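Local coordinates for core protein VP4 (Bluetongue virus, PDB 2JHP) that caps viral messenger RNA inside the virus core, carrying its guanylylation and methylation steps on one elongated chain, at residues V187-L201 / R214-P228. Numbering follows the deposited sequence.
Sequences VYSAEEVHYIGCGDL and RFRRVLWHVYDPIAP. With SAH (S-adenosyl-L-homocysteine), chain C.
Strands 192-196 and 219-223 run parallel side by side, tied by alternating backbone bonds from Leu219 N to Glu191 O (2.7 Å) at one end to Gly197 N to Tyr223 O (2.8 Å) at the other.

On the face that carries Glu192, His194 and Tyr223, a chain of hydrogen bonds links the strands. Tyr223 OH meets His194 ND1 at the edge of the imidazole (2.6 Å, either could donate), and His194 NE2 donates to Glu192 OE1 on the anti side of the carboxylate, so both ring nitrogens are held and the ring's rotation is fixed. His221 lies alongside, its ring nearly parallel (17°) but slid apart.

On the face of Val193, Trp220 and Val222 the packing is mostly apolar: Val193 CG1 meets Trp220 CZ3 (3.7 Å), while Cys198 SG and Leu201 CD2, from the loop after the strand, rest on Val222.

Past the strands comes the cofactor site of a Rossmann-like methyltransferase, here holding the product S-adenosyl-L-homocysteine. Asp224, its CG anti to the backbone N (chi1 -160°), grips both ribose hydroxyls, OD1 to O2' at 2.7 Å and OD2 to O3' at 3.1 Å. OD2 also takes Gly199 N from above the carboxylate plane, joining the glycine loop to the acid.

Helix 202-210 packs on Val187 and Trp220; strands 260-264 and 235-238 flank the pair within the sheet.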
loop_
_atom_site.group_PDB
_atom_site.type_symbol
_atom_site.label_atom_id
_atom_site.label_comp_id
_atom_site.label_asym_id
_atom_site.label_seq_id
_atom_site.Cartn_x
_atom_site.Cartn_y
_atom_site.Cartn_z
ATOM N N VAL A 187 -1.195 7.782 19.313
ATOM C CA VAL A 187 -1.812 6.489 19.646
ATOM C C VAL A 187 -1.640 5.496 18.495
ATOM O O VAL A 187 -2.186 5.696 17.410
ATOM C CB VAL A 187 -3.317 6.623 20.001
ATOM C CG1 VAL A 187 -3.939 5.246 20.315
ATOM C CG2 VAL A 187 -3.532 7.590 21.165
ATOM N N TYR A 188 -0.867 4.440 18.732
ATOM C CA TYR A 188 -0.712 3.345 17.747
ATOM C C TYR A 188 -0.498 1.945 18.359
ATOM O O TYR A 188 -1.228 1.022 18.042
ATOM C CB TYR A 188 0.388 3.655 16.718
ATOM C CG TYR A 188 0.713 2.464 15.844
ATOM C CD1 TYR A 188 -0.220 1.977 14.899
ATOM C CD2 TYR A 188 1.931 1.799 15.961
ATOM C CE1 TYR A 188 0.053 0.889 14.105
ATOM C CE2 TYR A 188 2.210 0.690 15.158
ATOM C CZ TYR A 188 1.256 0.254 14.238
ATOM O OH TYR A 188 1.517 -0.830 13.432
ATOM N N SER A 189 0.520 1.805 19.203
ATOM C CA SER A 189 0.909 0.501 19.760
ATOM C C SER A 189 0.723 0.375 21.261
ATOM O O SER A 189 0.830 -0.724 21.798
ATOM C CB SER A 189 2.356 0.114 19.375
ATOM O OG SER A 189 3.322 0.911 20.039
ATOM N N ALA A 190 0.443 1.489 21.935
ATOM C CA ALA A 190 0.217 1.479 23.383
ATOM C C ALA A 190 -1.079 0.748 23.736
ATOM O O ALA A 190 -2.127 1.043 23.159
ATOM C CB ALA A 190 0.186 2.892 23.924
ATOM N N GLU A 191 -0.996 -0.199 24.675
ATOM C CA GLU A 191 -2.179 -0.881 25.216
ATOM C C GLU A 191 -2.822 -0.081 26.331
ATOM O O GLU A 191 -4.001 -0.268 26.633
ATOM C CB GLU A 191 -1.823 -2.249 25.781
ATOM C CG GLU A 191 -1.144 -3.180 24.800
ATOM C CD GLU A 191 -0.290 -4.204 25.511
ATOM O OE1 GLU A 191 -0.831 -5.260 25.912
ATOM O OE2 GLU A 191 0.921 -3.939 25.671
ATOM N N GLU A 192 -2.046 0.801 26.953
ATOM C CA GLU A 192 -2.512 1.523 28.123
ATOM C C GLU A 192 -1.980 2.945 28.094
ATOM O O GLU A 192 -0.775 3.162 27.967
ATOM C CB GLU A 192 -2.059 0.793 29.386
ATOM C CG GLU A 192 -2.532 1.371 30.708
ATOM C CD GLU A 192 -1.923 0.627 31.894
ATOM O OE1 GLU A 192 -1.230 1.265 32.719
ATOM O OE2 GLU A 192 -2.120 -0.606 31.989
ATOM N N VAL A 193 -2.892 3.906 28.199
ATOM C CA VAL A 193 -2.545 5.318 28.211
ATOM C C VAL A 193 -2.965 5.984 29.507
ATOM O O VAL A 193 -4.124 5.919 29.910
ATOM C CB VAL A 193 -3.200 6.093 27.035
ATOM C CG1 VAL A 193 -2.987 7.609 27.199
ATOM C CG2 VAL A 193 -2.660 5.603 25.705
ATOM N N HIS A 194 -2.004 6.640 30.138
ATOM C CA HIS A 194 -2.261 7.510 31.265
ATOM C C HIS A 194 -2.275 8.958 30.765
ATOM O O HIS A 194 -1.250 9.486 30.315
ATOM C CB HIS A 194 -1.201 7.289 32.345
ATOM C CG HIS A 194 -1.242 5.923 32.952
ATOM N ND1 HIS A 194 -1.748 5.683 34.210
ATOM C CD2 HIS A 194 -0.861 4.719 32.463
ATOM C CE1 HIS A 194 -1.672 4.390 34.474
ATOM N NE2 HIS A 194 -1.133 3.783 33.432
ATOM N N TYR A 195 -3.452 9.577 30.827
ATOM C CA TYR A 195 -3.689 10.896 30.238
ATOM C C TYR A 195 -3.966 11.906 31.344
ATOM O O TYR A 195 -5.081 11.997 31.857
ATOM C CB TYR A 195 -4.874 10.817 29.260
ATOM C CG TYR A 195 -5.122 12.018 28.355
ATOM C CD1 TYR A 195 -4.433 13.217 28.513
ATOM C CD2 TYR A 195 -6.087 11.951 27.351
ATOM C CE1 TYR A 195 -4.679 14.307 27.677
ATOM C CE2 TYR A 195 -6.349 13.035 26.516
ATOM C CZ TYR A 195 -5.642 14.208 26.682
ATOM O OH TYR A 195 -5.892 15.282 25.853
ATOM N N ILE A 196 -2.925 12.651 31.702
ATOM C CA ILE A 196 -2.978 13.648 32.764
ATOM C C ILE A 196 -3.354 14.991 32.155
ATOM O O ILE A 196 -2.730 15.435 31.186
ATOM C CB ILE A 196 -1.592 13.846 33.484
ATOM C CG1 ILE A 196 -0.682 12.594 33.417
ATOM C CG2 ILE A 196 -1.794 14.400 34.890
ATOM C CD1 ILE A 196 -1.048 11.459 34.332
ATOM N N GLY A 197 -4.350 15.645 32.744
ATOM C CA GLY A 197 -4.848 16.912 32.229
ATOM C C GLY A 197 -5.812 16.670 31.085
ATOM O O GLY A 197 -5.806 17.400 30.090
ATOM N N CYS A 198 -6.646 15.643 31.237
ATOM C CA CYS A 198 -7.567 15.214 30.180
ATOM C C CYS A 198 -8.699 16.206 29.876
ATOM O O CYS A 198 -9.317 16.142 28.807
ATOM C CB CYS A 198 -8.133 13.819 30.492
ATOM S SG CYS A 198 -9.055 13.678 32.057
ATOM N N GLY A 199 -8.975 17.108 30.811
ATOM C CA GLY A 199 -10.040 18.090 30.629
ATOM C C GLY A 199 -11.433 17.496 30.759
ATOM O O GLY A 199 -11.672 16.649 31.622
ATOM N N ASP A 200 -12.347 17.938 29.894
ATOM C CA ASP A 200 -13.753 17.518 29.945
ATOM C C ASP A 200 -14.049 16.241 29.146
ATOM O O ASP A 200 -15.190 15.785 29.087
ATOM C CB ASP A 200 -14.669 18.661 29.487
ATOM C CG ASP A 200 -14.497 19.011 28.008
ATOM O OD1 ASP A 200 -13.526 18.553 27.358
ATOM O OD2 ASP A 200 -15.353 19.758 27.493
ATOM N N LEU A 201 -13.014 15.687 28.522
ATOM C CA LEU A 201 -13.082 14.396 27.819
ATOM C C LEU A 201 -13.730 14.437 26.425
ATOM O O LEU A 201 -13.787 13.411 25.737
ATOM C CB LEU A 201 -13.683 13.287 28.714
ATOM C CG LEU A 201 -12.813 12.762 29.885
ATOM C CD1 LEU A 201 -13.537 11.623 30.607
ATOM C CD2 LEU A 201 -11.415 12.296 29.458
ATOM N N ARG A 214 -8.723 1.773 17.472
ATOM C CA ARG A 214 -7.614 2.019 18.381
ATOM C C ARG A 214 -8.031 2.619 19.710
ATOM O O ARG A 214 -7.304 2.482 20.701
ATOM C CB ARG A 214 -6.482 2.824 17.740
ATOM C CG ARG A 214 -6.890 3.914 16.816
ATOM C CD ARG A 214 -5.650 4.465 16.126
ATOM N NE ARG A 214 -4.994 3.496 15.247
ATOM C CZ ARG A 214 -4.460 3.796 14.061
ATOM N NH1 ARG A 214 -4.505 5.045 13.599
ATOM N NH2 ARG A 214 -3.889 2.847 13.322
ATOM N N PHE A 215 -9.198 3.261 19.745
ATOM C CA PHE A 215 -9.779 3.643 21.027
ATOM C C PHE A 215 -10.086 2.402 21.875
ATOM O O PHE A 215 -9.570 2.267 22.988
ATOM C CB PHE A 215 -11.025 4.511 20.872
ATOM C CG PHE A 215 -11.656 4.873 22.186
ATOM C CD1 PHE A 215 -11.112 5.890 22.975
ATOM C CD2 PHE A 215 -12.775 4.177 22.658
ATOM C CE1 PHE A 215 -11.681 6.227 24.207
ATOM C CE2 PHE A 215 -13.363 4.504 23.888
ATOM C CZ PHE A 215 -12.816 5.535 24.664
ATOM N N ARG A 216 -10.899 1.498 21.328
ATOM C CA ARG A 216 -11.298 0.275 22.037
ATOM C C ARG A 216 -10.134 -0.603 22.509
ATOM O O ARG A 216 -10.207 -1.184 23.591
ATOM C CB ARG A 216 -12.292 -0.551 21.217
ATOM C CG ARG A 216 -13.739 -0.302 21.612
ATOM C CD ARG A 216 -14.671 -1.444 21.186
ATOM N NE ARG A 216 -15.214 -1.349 19.821
ATOM C CZ ARG A 216 -15.348 -0.234 19.094
ATOM N NH1 ARG A 216 -14.983 0.959 19.573
ATOM N NH2 ARG A 216 -15.861 -0.313 17.870
ATOM N N ARG A 217 -9.065 -0.682 21.713
ATOM C CA ARG A 217 -7.906 -1.513 22.055
ATOM C C ARG A 217 -7.005 -0.901 23.154
ATOM O O ARG A 217 -5.992 -1.499 23.550
ATOM C CB ARG A 217 -7.075 -1.825 20.809
ATOM C CG ARG A 217 -7.801 -2.552 19.681
ATOM C CD ARG A 217 -6.817 -3.053 18.612
ATOM N NE ARG A 217 -5.742 -2.089 18.325
ATOM C CZ ARG A 217 -5.807 -1.100 17.428
ATOM N NH1 ARG A 217 -6.901 -0.917 16.689
ATOM N NH2 ARG A 217 -4.761 -0.290 17.264
ATOM N N VAL A 218 -7.372 0.277 23.654
ATOM C CA VAL A 218 -6.533 0.965 24.623
ATOM C C VAL A 218 -7.221 1.090 25.976
ATOM O O VAL A 218 -8.423 1.343 26.043
ATOM C CB VAL A 218 -6.092 2.339 24.076
ATOM C CG1 VAL A 218 -5.641 3.283 25.198
ATOM C CG2 VAL A 218 -4.996 2.152 23.036
ATOM N N LEU A 219 -6.465 0.880 27.048
ATOM C CA LEU A 219 -6.962 1.176 28.384
ATOM C C LEU A 219 -6.560 2.599 28.801
ATOM O O LEU A 219 -5.377 2.927 28.898
ATOM C CB LEU A 219 -6.505 0.130 29.408
ATOM C CG LEU A 219 -7.004 0.355 30.842
ATOM C CD1 LEU A 219 -8.532 0.428 30.893
ATOM C CD2 LEU A 219 -6.467 -0.709 31.811
ATOM N N TRP A 220 -7.570 3.428 29.041
ATOM C CA TRP A 220 -7.390 4.855 29.264
ATOM C C TRP A 220 -7.516 5.241 30.736
ATOM O O TRP A 220 -8.614 5.252 31.280
ATOM C CB TRP A 220 -8.453 5.617 28.477
ATOM C CG TRP A 220 -8.380 5.430 27.011
ATOM C CD1 TRP A 220 -9.060 4.512 26.260
ATOM C CD2 TRP A 220 -7.581 6.186 26.102
ATOM N NE1 TRP A 220 -8.730 4.653 24.933
ATOM C CE2 TRP A 220 -7.820 5.673 24.808
ATOM C CE3 TRP A 220 -6.675 7.239 26.256
ATOM C CZ2 TRP A 220 -7.190 6.182 23.672
ATOM C CZ3 TRP A 220 -6.044 7.752 25.117
ATOM C CH2 TRP A 220 -6.315 7.219 23.841
ATOM N N HIS A 221 -6.397 5.551 31.378
ATOM C CA HIS A 221 -6.426 6.129 32.719
ATOM C C HIS A 221 -6.367 7.636 32.564
ATOM O O HIS A 221 -5.356 8.180 32.130
ATOM C CB HIS A 221 -5.246 5.639 33.552
ATOM C CG HIS A 221 -5.433 4.269 34.126
ATOM N ND1 HIS A 221 -6.277 4.017 35.186
ATOM C CD2 HIS A 221 -4.866 3.082 33.803
ATOM C CE1 HIS A 221 -6.231 2.730 35.484
ATOM N NE2 HIS A 221 -5.383 2.141 34.661
ATOM N N VAL A 222 -7.458 8.311 32.893
ATOM C CA VAL A 222 -7.560 9.751 32.646
ATOM C C VAL A 222 -7.625 10.541 33.955
ATOM O O VAL A 222 -8.435 10.232 34.832
ATOM C CB VAL A 222 -8.747 10.112 31.696
ATOM C CG1 VAL A 222 -8.586 9.415 30.342
ATOM C CG2 VAL A 222 -10.083 9.764 32.317
ATOM N N TYR A 223 -6.764 11.548 34.080
ATOM C CA TYR A 223 -6.586 12.272 35.340
ATOM C C TYR A 223 -6.923 13.751 35.194
ATOM O O TYR A 223 -6.345 14.444 34.351
ATOM C CB TYR A 223 -5.144 12.157 35.838
ATOM C CG TYR A 223 -4.558 10.763 35.925
ATOM C CD1 TYR A 223 -4.137 10.085 34.777
ATOM C CD2 TYR A 223 -4.370 10.143 37.162
ATOM C CE1 TYR A 223 -3.571 8.814 34.858
ATOM C CE2 TYR A 223 -3.802 8.871 37.256
ATOM C CZ TYR A 223 -3.405 8.216 36.098
ATOM O OH TYR A 223 -2.846 6.967 36.182
ATOM N N ASP A 224 -7.857 14.224 36.020
ATOM C CA ASP A 224 -8.213 15.650 36.094
ATOM C C ASP A 224 -9.265 15.884 37.168
ATOM O O ASP A 224 -10.318 15.254 37.154
ATOM C CB ASP A 224 -8.735 16.172 34.746
ATOM C CG ASP A 224 -8.665 17.673 34.636
ATOM O OD1 ASP A 224 -9.233 18.379 35.489
ATOM O OD2 ASP A 224 -8.038 18.151 33.679
ATOM N N PRO A 225 -8.985 16.798 38.104
ATOM C CA PRO A 225 -9.973 17.281 39.092
ATOM C C PRO A 225 -11.386 17.592 38.542
ATOM O O PRO A 225 -12.374 17.363 39.248
ATOM C CB PRO A 225 -9.324 18.560 39.626
ATOM C CG PRO A 225 -7.882 18.260 39.584
ATOM C CD PRO A 225 -7.664 17.427 38.309
ATOM N N ILE A 226 -11.482 18.104 37.314
ATOM C CA ILE A 226 -12.783 18.443 36.713
ATOM C C ILE A 226 -13.280 17.437 35.656
ATOM O O ILE A 226 -14.192 17.742 34.877
ATOM C CB ILE A 226 -12.810 19.894 36.132
ATOM C CG1 ILE A 226 -11.872 20.032 34.919
ATOM C CG2 ILE A 226 -12.502 20.914 37.222
ATOM C CD1 ILE A 226 -12.399 20.957 33.807
ATOM N N ALA A 227 -12.695 16.240 35.639
ATOM C CA ALA A 227 -13.116 15.194 34.706
ATOM C C ALA A 227 -14.504 14.652 35.052
ATOM O O ALA A 227 -14.753 14.284 36.197
ATOM C CB ALA A 227 -12.098 14.065 34.667
ATOM N N PRO A 228 -15.410 14.608 34.059
ATOM C CA PRO A 228 -16.763 14.089 34.260
ATOM C C PRO A 228 -16.799 12.555 34.313
ATOM O O PRO A 228 -15.763 11.912 34.130
ATOM C CB PRO A 228 -17.505 14.599 33.023
ATOM C CG PRO A 228 -16.464 14.641 31.973
ATOM C CD PRO A 228 -15.206 15.067 32.672
HETATM N N SAH C . -6.711 17.816 27.480
HETATM C CA SAH C . -7.802 18.837 27.588
HETATM C CB SAH C . -7.262 20.270 27.597
HETATM C CG SAH C . -6.350 20.575 28.783
HETATM S SD SAH C . -7.134 21.729 29.929
HETATM C C SAH C . -8.822 18.647 26.470
HETATM O O SAH C . -8.510 18.106 25.408
HETATM O OXT SAH C . -9.986 19.021 26.614
HETATM C "C5'" SAH C . -5.875 21.522 31.204
HETATM C "C4'" SAH C . -6.465 20.749 32.370
HETATM O "O4'" SAH C . -5.456 20.331 33.251
HETATM C "C3'" SAH C . -7.432 21.569 33.207
HETATM O "O3'" SAH C . -8.730 21.118 32.916
HETATM C "C2'" SAH C . -7.051 21.286 34.652
HETATM O "O2'" SAH C . -8.153 20.817 35.390
HETATM C "C1'" SAH C . -6.044 20.165 34.521
HETATM N N9 SAH C . -4.973 20.117 35.528
HETATM C C8 SAH C . -4.288 21.153 36.107
HETATM N N7 SAH C . -3.367 20.629 36.949
HETATM C C5 SAH C . -3.446 19.282 36.904
HETATM C C6 SAH C . -2.749 18.267 37.552
HETATM N N6 SAH C . -1.782 18.562 38.414
HETATM N N1 SAH C . -3.072 16.946 37.295
HETATM C C2 SAH C . -4.074 16.636 36.403
HETATM N N3 SAH C . -4.758 17.652 35.762
HETATM C C4 SAH C . -4.451 18.949 36.010
#